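Local coordinates for arsenate Reductase (Corynebacterium glutamicum, PDB 3T38) that reduces arsenate to arsenite in a thioredoxin-dependent reaction and has a low-molecular-weight tyrosine phosphatase fold, at the interface of chains A and B. Residues are numbered along the deposited sequence; one frame, centred on the assembly and turned at random. Chains: chain A/B, Arsenate Reductase.

Contact 1: the interface of chains A and B. Residues chain A 37, 66, 146-149, 151, 167; chain B 36, 39-40, 43, 47.
This is a polar interface of helix 31-49 of chain B against the N-terminus of helix 148-153 of chain A and the loop leading into it, and it helps join the two copies in the deposited two-fold dimer. B:Glu40 carries it. Its chain is bent at chi2 (-68°), which turns the carboxylate onto two backbone amides. A:Asp148 N gives a nearly straight hydrogen bond to B:Glu40 OE1 at 2.8 Å, and A:Asp149 N a more bent one to B:Glu40 OE2 at 3.1 Å; both donors stand about 30° out of the carboxylate plane. A:Arg66 adds a long salt bridge, its NH2 3.5 Å from B:Glu40 OE2, tip to tip with the planes nearly perpendicular. Two carboxylate oxygens, B:Glu40 OE2 and A:Asp149 OD2, come within 3.1 Å, an unfavourable approach that A:Arg66 and the helix end would ease, unless one acid is protonated, which the model does not show. A:Asp149 OD2 is itself held by A:Tyr37 OH (2.6 Å, anti lone pair) and A:Arg66 NE (syn lone pair). Beside this, B:Arg36 NH2 makes a hydrogen-bonded salt bridge to A:Asp148 OD2 at 3.3 Å, in the guanidinium plane and nearly along the C-O axis. At the apolar flank, B:Val43 CG2 touches A:Pro167 CG at 3.5 Å.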
loop_
_atom_site.group_PDB
_atom_site.type_symbol
_atom_site.label_atom_id
_atom_site.label_comp_id
_atom_site.label_asym_id
_atom_site.label_seq_id
_atom_site.Cartn_x
_atom_site.Cartn_y
_atom_site.Cartn_z
ATOM N N TYR A 37 3.665 10.342 -3.379
ATOM C CA TYR A 37 4.474 9.672 -2.386
ATOM C C TYR A 37 4.017 9.961 -0.999
ATOM O O TYR A 37 3.807 9.048 -0.168
ATOM C CB TYR A 37 5.959 9.963 -2.537
ATOM C CG TYR A 37 6.627 8.782 -3.154
ATOM C CD1 TYR A 37 7.246 7.802 -2.359
ATOM C CD2 TYR A 37 6.658 8.622 -4.528
ATOM C CE1 TYR A 37 7.866 6.666 -2.954
ATOM C CE2 TYR A 37 7.290 7.495 -5.122
ATOM C CZ TYR A 37 7.878 6.547 -4.338
ATOM O OH TYR A 37 8.461 5.443 -4.959
ATOM N N ARG A 66 11.287 6.138 1.308
ATOM C CA ARG A 66 10.883 5.559 0.009
ATOM C C ARG A 66 11.452 6.317 -1.209
ATOM O O ARG A 66 11.996 5.718 -2.141
ATOM C CB ARG A 66 9.366 5.452 -0.082
ATOM C CG ARG A 66 8.803 4.283 0.707
ATOM C CD ARG A 66 7.298 4.336 0.673
ATOM N NE ARG A 66 6.862 3.863 -0.642
ATOM C CZ ARG A 66 5.631 3.987 -1.121
ATOM N NH1 ARG A 66 4.702 4.668 -0.446
ATOM N NH2 ARG A 66 5.344 3.451 -2.304
ATOM N N LEU A 146 5.250 -3.549 2.634
ATOM C CA LEU A 146 6.157 -3.713 1.505
ATOM C C LEU A 146 5.792 -2.835 0.311
ATOM O O LEU A 146 4.649 -2.783 -0.104
ATOM C CB LEU A 146 6.135 -5.173 1.059
ATOM C CG LEU A 146 7.197 -5.552 0.043
ATOM C CD1 LEU A 146 8.667 -5.218 0.602
ATOM C CD2 LEU A 146 6.911 -7.068 -0.223
ATOM N N THR A 147 6.768 -2.179 -0.259
ATOM C CA THR A 147 6.523 -1.348 -1.455
ATOM C C THR A 147 7.649 -1.674 -2.454
ATOM O O THR A 147 8.678 -2.224 -2.102
ATOM C CB THR A 147 6.543 0.144 -1.134
ATOM O OG1 THR A 147 7.795 0.471 -0.518
ATOM C CG2 THR A 147 5.330 0.594 -0.196
ATOM N N ASP A 148 7.408 -1.393 -3.709
ATOM C CA ASP A 148 8.294 -1.818 -4.776
ATOM C C ASP A 148 9.567 -1.003 -4.758
ATOM O O ASP A 148 10.625 -1.552 -4.991
ATOM C CB ASP A 148 7.599 -1.595 -6.147
ATOM C CG ASP A 148 8.354 -2.237 -7.298
ATOM O OD1 ASP A 148 8.400 -3.492 -7.335
ATOM O OD2 ASP A 148 8.841 -1.485 -8.158
ATOM N N ASP A 149 9.490 0.302 -4.478
ATOM C CA ASP A 149 10.703 1.128 -4.542
ATOM C C ASP A 149 11.821 0.515 -3.665
ATOM O O ASP A 149 12.966 0.452 -4.087
ATOM C CB ASP A 149 10.446 2.569 -4.113
ATOM C CG ASP A 149 9.436 2.669 -2.996
ATOM O OD1 ASP A 149 9.372 1.783 -2.063
ATOM O OD2 ASP A 149 8.609 3.579 -3.109
ATOM N N ILE A 151 12.316 -2.612 -2.732
ATOM C CA ILE A 151 12.819 -3.817 -3.276
ATOM C C ILE A 151 13.826 -3.469 -4.347
ATOM O O ILE A 151 14.934 -3.992 -4.350
ATOM C CB ILE A 151 11.710 -4.727 -3.837
ATOM C CG1 ILE A 151 10.708 -5.163 -2.728
ATOM C CG2 ILE A 151 12.343 -5.988 -4.475
ATOM C CD1 ILE A 151 9.313 -5.700 -3.356
ATOM N N PRO A 167 8.256 -9.355 -5.537
ATOM C CA PRO A 167 8.737 -9.642 -6.904
ATOM C C PRO A 167 10.231 -9.936 -6.951
ATOM O O PRO A 167 11.017 -9.393 -6.165
ATOM C CB PRO A 167 8.389 -8.360 -7.710
ATOM C CG PRO A 167 8.043 -7.300 -6.677
ATOM C CD PRO A 167 7.440 -8.134 -5.508
ATOM N N ARG B 36 5.434 4.175 -11.755
ATOM C CA ARG B 36 5.330 3.908 -10.341
ATOM C C ARG B 36 3.967 3.329 -9.992
ATOM O O ARG B 36 3.916 2.306 -9.341
ATOM C CB ARG B 36 5.720 5.089 -9.476
ATOM C CG ARG B 36 7.207 5.450 -9.570
ATOM C CD ARG B 36 8.067 4.519 -8.755
ATOM N NE ARG B 36 8.516 3.397 -9.537
ATOM C CZ ARG B 36 8.688 2.153 -9.097
ATOM N NH1 ARG B 36 8.444 1.810 -7.849
ATOM N NH2 ARG B 36 9.120 1.244 -9.964
ATOM N N PHE B 39 3.850 -0.546 -10.945
ATOM C CA PHE B 39 4.655 -1.392 -10.075
ATOM C C PHE B 39 4.201 -1.395 -8.610
ATOM O O PHE B 39 4.149 -2.460 -7.986
ATOM C CB PHE B 39 6.129 -1.075 -10.262
ATOM C CG PHE B 39 6.666 -1.616 -11.546
ATOM C CD1 PHE B 39 6.785 -0.795 -12.668
ATOM C CD2 PHE B 39 7.013 -2.971 -11.645
ATOM C CE1 PHE B 39 7.259 -1.288 -13.866
ATOM C CE2 PHE B 39 7.505 -3.478 -12.820
ATOM C CZ PHE B 39 7.614 -2.628 -13.956
ATOM N N GLU B 40 3.794 -0.236 -8.086
ATOM C CA GLU B 40 3.322 -0.177 -6.693
ATOM C C GLU B 40 1.978 -0.886 -6.478
ATOM O O GLU B 40 1.814 -1.609 -5.486
ATOM C CB GLU B 40 3.323 1.275 -6.159
ATOM C CG GLU B 40 4.735 1.987 -6.130
ATOM C CD GLU B 40 5.744 1.407 -5.101
ATOM O OE1 GLU B 40 5.406 0.455 -4.350
ATOM O OE2 GLU B 40 6.913 1.927 -5.044
ATOM N N VAL B 43 2.704 -4.627 -6.374
ATOM C CA VAL B 43 3.231 -5.053 -5.080
ATOM C C VAL B 43 2.190 -4.906 -4.005
ATOM O O VAL B 43 2.076 -5.734 -3.086
ATOM C CB VAL B 43 4.543 -4.349 -4.712
ATOM C CG1 VAL B 43 4.929 -4.562 -3.265
ATOM C CG2 VAL B 43 5.656 -5.020 -5.460
ATOM N N ARG B 47 0.772 -8.197 -1.765
ATOM C CA ARG B 47 0.836 -8.316 -0.293
ATOM C C ARG B 47 -0.348 -9.150 0.251
ATOM O O ARG B 47 -0.171 -9.959 1.151
ATOM C CB ARG B 47 0.891 -6.946 0.418
ATOM C CG ARG B 47 2.259 -6.209 0.314
ATOM C CD ARG B 47 2.335 -4.883 1.132
ATOM N NE ARG B 47 1.482 -3.854 0.556
ATOM C CZ ARG B 47 0.241 -3.673 0.941
ATOM N NH1 ARG B 47 -0.221 -4.441 1.946
ATOM N NH2 ARG B 47 -0.510 -2.738 0.362
#

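Contact 2: the interface of chains A and B. Residues chain A 29-30, 32-33; chain B 28-30, 32-33, 36, 76.
A:Glu32 OE1 and its twin B:Glu32 OE1 are the best-held polar atoms, carboxylate oxygens with three donor groups of the opposite chain around each. A:Glu32 OE1 accepts hydrogen bonds from the backbone B:Ser30 N at 2.6 Å on the syn lone pair, from B:Thr33 OG1 at 2.9 Å on the anti lone pair, and from the hydroxyl B:Ser30 OG above the carboxylate plane. B:Glu32 OE1 repeats the set, with A:Ser30 N at 2.7 Å, A:Thr33 OG1, and A:Ser30 OG again over the plane. The two halves get there by different routes: A:Glu32 puts CG in the crowded position between backbone N and carbonyl carbon (chi1 49°), whereas B:Glu32 has CG anti to the backbone N (chi1 163°), and both chains then run extended. At the centre the two threonines slide past each other in opposite directions, A:Thr33 OG1 and B:Thr33 OG1 hydrogen-bonded at 2.7 Å, direction undecided. Two hydroxyls cannot fill all three bonds at once, so one glutamate bond must lapse while the threonines are paired. The cluster would favour the ionised form of both acids. Outside it, B:Glu32 OE2 meets the in-plane edge of the A:Phe29 ring, 3.5 Å from CD1. B:Lys76 NZ supports its own loop by bonding B:Val28 O at 2.7 Å. The site lies across the two-fold relation, where the loop before helix 31-49 and the first turn of that helix face their own copies.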
loop_
_atom_site.group_PDB
_atom_site.type_symbol
_atom_site.label_atom_id
_atom_site.label_comp_id
_atom_site.label_asym_id
_atom_site.label_seq_id
_atom_site.Cartn_x
_atom_site.Cartn_y
_atom_site.Cartn_z
ATOM N N PHE A 29 12.735 13.788 -9.333
ATOM C CA PHE A 29 11.442 13.198 -9.624
ATOM C C PHE A 29 10.456 14.291 -9.912
ATOM O O PHE A 29 10.594 15.384 -9.351
ATOM C CB PHE A 29 10.946 12.362 -8.424
ATOM C CG PHE A 29 11.842 11.219 -8.088
ATOM C CD1 PHE A 29 12.238 10.316 -9.082
ATOM C CD2 PHE A 29 12.320 11.050 -6.801
ATOM C CE1 PHE A 29 13.075 9.270 -8.783
ATOM C CE2 PHE A 29 13.156 9.966 -6.480
ATOM C CZ PHE A 29 13.529 9.097 -7.462
ATOM N N SER A 30 9.490 13.974 -10.787
ATOM C CA SER A 30 8.259 14.761 -10.984
ATOM C C SER A 30 7.569 15.020 -9.658
ATOM O O SER A 30 7.417 14.076 -8.793
ATOM C CB SER A 30 7.256 14.036 -11.899
ATOM O OG SER A 30 7.906 13.335 -12.965
ATOM N N GLU A 32 4.483 15.484 -9.385
ATOM C CA GLU A 32 3.321 14.605 -9.336
ATOM C C GLU A 32 3.692 13.324 -8.603
ATOM O O GLU A 32 2.950 12.884 -7.747
ATOM C CB GLU A 32 2.714 14.332 -10.738
ATOM C CG GLU A 32 3.737 13.916 -11.784
ATOM C CD GLU A 32 3.245 13.958 -13.212
ATOM O OE1 GLU A 32 3.366 12.892 -13.893
ATOM O OE2 GLU A 32 2.787 15.065 -13.654
ATOM N N THR A 33 4.861 12.755 -8.901
ATOM C CA THR A 33 5.314 11.551 -8.177
ATOM C C THR A 33 5.529 11.846 -6.678
ATOM O O THR A 33 5.002 11.117 -5.842
ATOM C CB THR A 33 6.538 10.930 -8.860
ATOM O OG1 THR A 33 6.164 10.572 -10.192
ATOM C CG2 THR A 33 7.037 9.700 -8.152
ATOM N N VAL B 28 -1.079 14.160 -19.612
ATOM C CA VAL B 28 -1.702 14.275 -18.287
ATOM C C VAL B 28 -0.852 13.868 -17.074
ATOM O O VAL B 28 -0.851 14.559 -16.071
ATOM C CB VAL B 28 -3.220 13.792 -18.316
ATOM C CG1 VAL B 28 -3.624 13.259 -19.706
ATOM C CG2 VAL B 28 -3.621 12.859 -17.197
ATOM N N PHE B 29 -0.133 12.751 -17.162
ATOM C CA PHE B 29 0.850 12.350 -16.144
ATOM C C PHE B 29 2.099 11.878 -16.884
ATOM O O PHE B 29 1.995 11.219 -17.921
ATOM C CB PHE B 29 0.335 11.196 -15.243
ATOM C CG PHE B 29 -0.967 11.485 -14.536
ATOM C CD1 PHE B 29 -1.077 12.531 -13.615
ATOM C CD2 PHE B 29 -2.072 10.700 -14.773
ATOM C CE1 PHE B 29 -2.283 12.803 -12.970
ATOM C CE2 PHE B 29 -3.279 10.930 -14.119
ATOM C CZ PHE B 29 -3.396 11.982 -13.211
ATOM N N SER B 30 3.280 12.183 -16.348
ATOM C CA SER B 30 4.540 11.653 -16.912
ATOM C C SER B 30 4.580 10.112 -16.851
ATOM O O SER B 30 3.962 9.496 -15.984
ATOM C CB SER B 30 5.742 12.195 -16.116
ATOM O OG SER B 30 5.800 11.592 -14.815
ATOM N N GLU B 32 7.072 8.463 -15.738
ATOM C CA GLU B 32 7.604 8.152 -14.421
ATOM C C GLU B 32 6.466 7.793 -13.441
ATOM O O GLU B 32 6.428 6.685 -12.904
ATOM C CB GLU B 32 8.520 9.281 -13.918
ATOM C CG GLU B 32 8.793 9.265 -12.407
ATOM C CD GLU B 32 9.517 10.522 -11.922
ATOM O OE1 GLU B 32 8.878 11.337 -11.205
ATOM O OE2 GLU B 32 10.723 10.696 -12.254
ATOM N N THR B 33 5.512 8.700 -13.261
ATOM C CA THR B 33 4.361 8.464 -12.402
ATOM C C THR B 33 3.576 7.232 -12.799
ATOM O O THR B 33 3.197 6.456 -11.961
ATOM C CB THR B 33 3.432 9.646 -12.454
ATOM O OG1 THR B 33 4.158 10.809 -12.019
ATOM C CG2 THR B 33 2.200 9.396 -11.567
ATOM N N ARG B 36 5.434 4.175 -11.755
ATOM C CA ARG B 36 5.330 3.908 -10.341
ATOM C C ARG B 36 3.967 3.329 -9.992
ATOM O O ARG B 36 3.916 2.306 -9.341
ATOM C CB ARG B 36 5.720 5.089 -9.476
ATOM C CG ARG B 36 7.207 5.450 -9.570
ATOM C CD ARG B 36 8.067 4.519 -8.755
ATOM N NE ARG B 36 8.516 3.397 -9.537
ATOM C CZ ARG B 36 8.688 2.153 -9.097
ATOM N NH1 ARG B 36 8.444 1.810 -7.849
ATOM N NH2 ARG B 36 9.120 1.244 -9.964
ATOM N N LYS B 76 -8.213 17.082 -14.280
ATOM C CA LYS B 76 -7.635 16.803 -15.602
ATOM C C LYS B 76 -8.615 16.163 -16.594
ATOM O O LYS B 76 -8.315 16.095 -17.779
ATOM C CB LYS B 76 -6.345 15.998 -15.477
ATOM C CG LYS B 76 -5.089 16.860 -15.403
ATOM C CD LYS B 76 -3.950 16.139 -14.619
ATOM C CE LYS B 76 -2.640 16.940 -14.641
ATOM N NZ LYS B 76 -1.542 16.192 -13.969
#

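Contact 3: the interface of chains A and B. Residues chain A 116-118, 162, 164-165; chain B 46-48, 50-51.
A:Val165 is the apolar centre, with CG1, anti to the carbonyl carbon (chi1 -62°), pointing at the end of helix 31-49 of chain B. The side chain of B:Lys50 lies alongside it, pointing the same way, with CE 3.7 Å from A:Val165 CG1. To one side A:Leu118 CD2 packs tightly on B:Thr48 CG2 at 3.5 Å, the two side chains crossing obliquely. To the other, B:Ile51 lies across the A:Asp164 side chain at about a right angle. The rim is polar. Bent at chi2 (46°), B:Lys50 curls its ammonium NZ back to cap its own helix end, 2.7 Å from B:Arg47 O. The same NZ reaches water 1 at 3.0 Å. That water is held in turn by A:Ser117 OG and by A:Cys162 O, so it bridges the chains. The backbone supplies the straightest link: B:Ile51 N bonds A:Asp164 O at 2.9 Å, 178° at the hydrogen and nearly along the C=O axis. B:Arg47 contributes a weak bond from NH1 to A:Ser117 O at 3.3 Å, with the acceptor at the guanidinium edge. Together these contacts dock the helix end and following loop of one chain onto loops of its partner, which probably helps fix how the subunits are oriented.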
loop_
_atom_site.group_PDB
_atom_site.type_symbol
_atom_site.label_atom_id
_atom_site.label_comp_id
_atom_site.label_asym_id
_atom_site.label_seq_id
_atom_site.Cartn_x
_atom_site.Cartn_y
_atom_site.Cartn_z
ATOM N N GLY A 116 6.325 -5.242 5.841
ATOM C CA GLY A 116 5.418 -6.331 6.103
ATOM C C GLY A 116 4.471 -6.509 4.937
ATOM O O GLY A 116 4.238 -5.559 4.166
ATOM N N SER A 117 3.999 -7.744 4.752
ATOM C CA SER A 117 2.883 -7.997 3.853
ATOM C C SER A 117 1.573 -7.493 4.516
ATOM O O SER A 117 0.641 -7.066 3.826
ATOM C CB SER A 117 2.801 -9.489 3.478
ATOM O OG SER A 117 2.550 -10.304 4.607
ATOM N N LEU A 118 1.456 -7.647 5.834
ATOM C CA LEU A 118 0.197 -7.299 6.503
ATOM C C LEU A 118 0.528 -6.565 7.832
ATOM O O LEU A 118 0.395 -7.123 8.951
ATOM C CB LEU A 118 -0.616 -8.571 6.784
ATOM C CG LEU A 118 -0.932 -9.555 5.650
ATOM C CD1 LEU A 118 -1.589 -10.943 6.219
ATOM C CD2 LEU A 118 -1.822 -8.952 4.492
ATOM N N CYS A 162 6.931 -14.262 4.955
ATOM C CA CYS A 162 5.893 -13.406 4.354
ATOM C C CYS A 162 5.087 -14.131 3.249
ATOM O O CYS A 162 3.985 -13.730 2.891
ATOM C CB CYS A 162 6.495 -12.090 3.868
ATOM S SG CYS A 162 7.970 -12.359 2.867
ATOM N N ASP A 164 4.995 -15.771 -0.772
ATOM C CA ASP A 164 5.410 -15.284 -2.090
ATOM C C ASP A 164 4.726 -13.946 -2.402
ATOM O O ASP A 164 3.789 -13.897 -3.200
ATOM C CB ASP A 164 5.103 -16.359 -3.166
ATOM C CG ASP A 164 5.649 -16.008 -4.565
ATOM O OD1 ASP A 164 6.433 -15.034 -4.702
ATOM O OD2 ASP A 164 5.280 -16.706 -5.554
ATOM N N VAL A 165 5.186 -12.857 -1.777
ATOM C CA VAL A 165 4.596 -11.529 -2.007
ATOM C C VAL A 165 5.578 -10.554 -2.671
ATOM O O VAL A 165 5.243 -9.376 -2.878
ATOM C CB VAL A 165 4.158 -10.849 -0.700
ATOM C CG1 VAL A 165 3.041 -11.670 0.037
ATOM C CG2 VAL A 165 5.387 -10.572 0.169
ATOM N N ALA B 46 -0.131 -7.894 -4.499
ATOM C CA ALA B 46 0.651 -9.075 -4.072
ATOM C C ALA B 46 0.673 -9.283 -2.540
ATOM O O ALA B 46 0.628 -10.425 -2.065
ATOM C CB ALA B 46 2.091 -8.989 -4.593
ATOM N N ARG B 47 0.772 -8.197 -1.765
ATOM C CA ARG B 47 0.836 -8.316 -0.293
ATOM C C ARG B 47 -0.348 -9.150 0.251
ATOM O O ARG B 47 -0.171 -9.959 1.151
ATOM C CB ARG B 47 0.891 -6.946 0.418
ATOM C CG ARG B 47 2.259 -6.209 0.314
ATOM C CD ARG B 47 2.335 -4.883 1.132
ATOM N NE ARG B 47 1.482 -3.854 0.556
ATOM C CZ ARG B 47 0.241 -3.673 0.941
ATOM N NH1 ARG B 47 -0.221 -4.441 1.946
ATOM N NH2 ARG B 47 -0.510 -2.738 0.362
ATOM N N THR B 48 -1.541 -8.980 -0.318
ATOM C CA THR B 48 -2.697 -9.700 0.237
ATOM C C THR B 48 -3.223 -10.857 -0.603
ATOM O O THR B 48 -3.807 -11.800 -0.042
ATOM C CB THR B 48 -3.867 -8.746 0.553
ATOM O OG1 THR B 48 -4.178 -7.989 -0.618
ATOM C CG2 THR B 48 -3.475 -7.793 1.658
ATOM N N LYS B 50 -1.060 -12.481 -2.793
ATOM C CA LYS B 50 0.147 -13.252 -3.173
ATOM C C LYS B 50 0.391 -13.145 -4.686
ATOM O O LYS B 50 -0.516 -12.775 -5.444
ATOM C CB LYS B 50 0.093 -14.748 -2.685
ATOM C CG LYS B 50 0.439 -14.984 -1.166
ATOM C CD LYS B 50 -0.288 -13.982 -0.228
ATOM C CE LYS B 50 0.294 -13.891 1.221
ATOM N NZ LYS B 50 -0.028 -12.512 1.893
ATOM N N ILE B 51 1.630 -13.391 -5.116
ATOM C CA ILE B 51 1.961 -13.437 -6.540
ATOM C C ILE B 51 1.282 -14.639 -7.159
ATOM O O ILE B 51 1.513 -15.790 -6.786
ATOM C CB ILE B 51 3.490 -13.468 -6.843
ATOM C CG1 ILE B 51 4.116 -12.145 -6.367
ATOM C CG2 ILE B 51 3.753 -13.697 -8.393
ATOM C CD1 ILE B 51 5.613 -12.255 -6.043
HETATM O O HOH W 1 1.911 -12.622 4.118
#

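Helix 31-49 of chain B threads all three contacts. Contact 2 takes the loop before the helix and its N-terminal turns, from both chains, contact 1 its middle and contact 3 its end and the loop that follows. The C-alpha centres of contacts 1 and 2 are about 16 Å apart, those of contacts 1 and 3 about 11 Å, and those of contacts 2 and 3 about 26 Å. B:Arg36 belongs to contacts 1 and 2, B:Arg47 to contacts 1 and 3. By the two-fold symmetry helix 31-49 of chain A does the same in return, so it probably forms the dimer's main spine, if the deposited pair is biological.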